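Local coordinates for hypothetical Protein TTHB210 (Thermus thermophilus, PDB 3VG8) that is of unknown function but assembles into a novel homodecamer and is controlled by a sigma-E/anti-sigma-E regulatory system, at residues G40-K44 and L99-S103. The protein carries 1 engineered substitution. Residue numbers count along the deposited sequence, not the author numbering.
Sequences GNLVK and LVLVS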
ATOM      1  N   GLY F  40     -28.797  14.726 -11.731  1.00 29.78           N
ATOM      2  CA  GLY F  40     -29.869  14.411 -12.648  1.00 31.18           C
ATOM      3  C   GLY F  40     -29.526  13.313 -13.634  1.00 27.91           C
ATOM      4  O   GLY F  40     -30.277  13.104 -14.590  1.00 26.33           O
ATOM      5  N   ASN F  41     -28.403  12.632 -13.413  1.00 24.56           N
ATOM      6  CA  ASN F  41     -27.984  11.515 -14.264  1.00 28.52           C
ATOM      7  C   ASN F  41     -28.663  10.232 -13.753  1.00 32.04           C
ATOM      8  O   ASN F  41     -28.758  10.020 -12.538  1.00 19.47           O
ATOM      9  CB  ASN F  41     -26.476  11.290 -14.166  1.00 27.39           C
ATOM     10  CG  ASN F  41     -25.682  12.485 -14.612  1.00 32.80           C
ATOM     11  OD1 ASN F  41     -25.920  13.022 -15.683  1.00 32.92           O
ATOM     12  ND2 ASN F  41     -24.722  12.908 -13.789  1.00 34.45           N
ATOM     13  N   LEU F  42     -29.115   9.384 -14.667  1.00 30.03           N
ATOM     14  CA  LEU F  42     -29.738   8.117 -14.300  1.00 28.99           C
ATOM     15  C   LEU F  42     -28.643   7.142 -13.840  1.00 25.69           C
ATOM     16  O   LEU F  42     -27.726   6.814 -14.591  1.00 26.10           O
ATOM     17  CB  LEU F  42     -30.478   7.525 -15.490  1.00 23.27           C
ATOM     18  CG  LEU F  42     -31.093   6.136 -15.266  1.00 26.72           C
ATOM     19  CD1 LEU F  42     -32.146   6.194 -14.168  1.00 23.81           C
ATOM     20  CD2 LEU F  42     -31.715   5.647 -16.591  1.00 24.68           C
ATOM     21  N   VAL F  43     -28.762   6.686 -12.601  1.00 24.96           N
ATOM     22  CA  VAL F  43     -27.796   5.774 -11.988  1.00 25.72           C
ATOM     23  C   VAL F  43     -28.183   4.298 -12.121  1.00 25.85           C
ATOM     24  O   VAL F  43     -27.325   3.434 -12.371  1.00 24.57           O
ATOM     25  CB  VAL F  43     -27.634   6.120 -10.476  1.00 22.66           C
ATOM     26  CG1 VAL F  43     -26.650   5.179  -9.799  1.00 22.35           C
ATOM     27  CG2 VAL F  43     -27.121   7.553 -10.342  1.00 26.13           C
ATOM     28  N   LYS F  44     -29.468   4.007 -11.959  1.00 21.97           N
ATOM     29  CA  LYS F  44     -29.918   2.619 -12.032  1.00 28.00           C
ATOM     30  C   LYS F  44     -31.404   2.446 -12.254  1.00 25.06           C
ATOM     31  O   LYS F  44     -32.181   3.355 -12.019  1.00 28.17           O
ATOM     32  CB  LYS F  44     -29.500   1.846 -10.775  1.00 17.53           C
ATOM     33  CG  LYS F  44     -30.064   2.366  -9.441  1.00 27.68           C
ATOM     34  CD  LYS F  44     -29.543   1.491  -8.281  1.00 26.01           C
ATOM     35  CE  LYS F  44     -29.785   2.077  -6.898  1.00 32.41           C
ATOM     36  NZ  LYS F  44     -29.110   1.274  -5.813  1.00 29.86           N
ATOM     37  N   LEU F  99     -30.387  -2.766 -12.327  1.00 24.13           N
ATOM     38  CA  LEU F  99     -29.541  -2.674 -13.514  1.00 30.26           C
ATOM     39  C   LEU F  99     -28.800  -1.349 -13.284  1.00 26.87           C
ATOM     40  O   LEU F  99     -29.388  -0.283 -13.429  1.00 27.87           O
ATOM     41  CB  LEU F  99     -30.407  -2.600 -14.775  1.00 24.21           C
ATOM     42  CG  LEU F  99     -30.819  -3.951 -15.369  1.00 37.48           C
ATOM     43  CD1 LEU F  99     -31.550  -4.767 -14.324  1.00 32.83           C
ATOM     44  CD2 LEU F  99     -31.690  -3.739 -16.610  1.00 35.70           C
ATOM     45  N   VAL F 100     -27.525  -1.431 -12.916  1.00 25.41           N
ATOM     46  CA  VAL F 100     -26.724  -0.255 -12.586  1.00 21.36           C
ATOM     47  C   VAL F 100     -25.885   0.222 -13.761  1.00 19.25           C
ATOM     48  O   VAL F 100     -25.150  -0.533 -14.351  1.00 25.46           O
ATOM     49  CB  VAL F 100     -25.835  -0.551 -11.343  1.00 20.49           C
ATOM     50  CG1 VAL F 100     -25.244   0.750 -10.797  1.00 23.50           C
ATOM     51  CG2 VAL F 100     -26.680  -1.257 -10.255  1.00 14.17           C
ATOM     52  N   LEU F 101     -26.001   1.500 -14.084  1.00 20.69           N
ATOM     53  CA  LEU F 101     -25.333   2.059 -15.241  1.00 26.38           C
ATOM     54  C   LEU F 101     -23.959   2.681 -15.015  1.00 27.71           C
ATOM     55  O   LEU F 101     -23.423   3.319 -15.917  1.00 30.66           O
ATOM     56  CB  LEU F 101     -26.282   3.061 -15.904  1.00 24.49           C
ATOM     57  CG  LEU F 101     -27.754   2.603 -15.809  1.00 31.15           C
ATOM     58  CD1 LEU F 101     -28.650   3.615 -16.506  1.00 32.61           C
ATOM     59  CD2 LEU F 101     -27.929   1.220 -16.449  1.00 29.05           C
ATOM     60  N   VAL F 102     -23.413   2.505 -13.811  1.00 25.87           N
ATOM     61  CA  VAL F 102     -22.076   2.989 -13.452  1.00 28.75           C
ATOM     62  C   VAL F 102     -21.433   1.924 -12.531  1.00 31.41           C
ATOM     63  O   VAL F 102     -22.121   1.036 -12.021  1.00 30.72           O
ATOM     64  CB  VAL F 102     -22.132   4.326 -12.681  1.00 30.27           C
ATOM     65  CG1 VAL F 102     -22.609   5.443 -13.585  1.00 26.95           C
ATOM     66  CG2 VAL F 102     -23.070   4.183 -11.482  1.00 32.00           C
ATOM     67  N   SER F 103     -20.130   2.025 -12.303  1.00 27.83           N
ATOM     68  CA  SER F 103     -19.420   1.066 -11.449  1.00 29.87           C
ATOM     69  C   SER F 103     -20.047   1.032 -10.060  1.00 24.97           C
ATOM     70  O   SER F 103     -20.655   2.013  -9.619  1.00 29.50           O
ATOM     71  CB  SER F 103     -17.949   1.470 -11.308  1.00 32.35           C
ATOM     72  OG  SER F 103     -17.834   2.599 -10.444  1.00 29.20           O
TER
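Strand 42-50 begins beside the end of strand 94-100, and the two run antiparallel, a worked example of how paired strands can keep a backbone hydrogen bond just past their last bridge. Lys44 and Val100 form a non-hydrogen-bonded pair with their CA atoms 4.3 Å apart; in the next pair in register, Val43 and Leu101, the CA atoms are 5.5 Å apart. A nearly straight hydrogen bond from Leu101 N to Val43 O (2.9 Å, 169° at the hydrogen) ties Leu101, just past the end of strand 94-100, to strand residue Val43, and a CA-H...O contact joins Lys44 CA to Leu99 O at 3.3 Å.

Lys44 and Val100 share one face of the sheet, where Lys44 CB approaches Val100 CG2 at 4.2 Å before the lysine chain leads away to salt bridges with Glu98 and Glu107. Beyond the Lys44-Val100 pair, Leu101 CD1 meets Leu42 CD2 at 3.7 Å, while Val43 CG1 touches Val102 CG2 at 4.1 Å beneath helix 104-110, whose N-cap is Ser103.

On the other flank of strand 42-50, Val43 and Lys44 both face Ala35. This is a classic beta bulge, set at the entry to a central strand of a five-stranded antiparallel sheet in an alpha+beta fold.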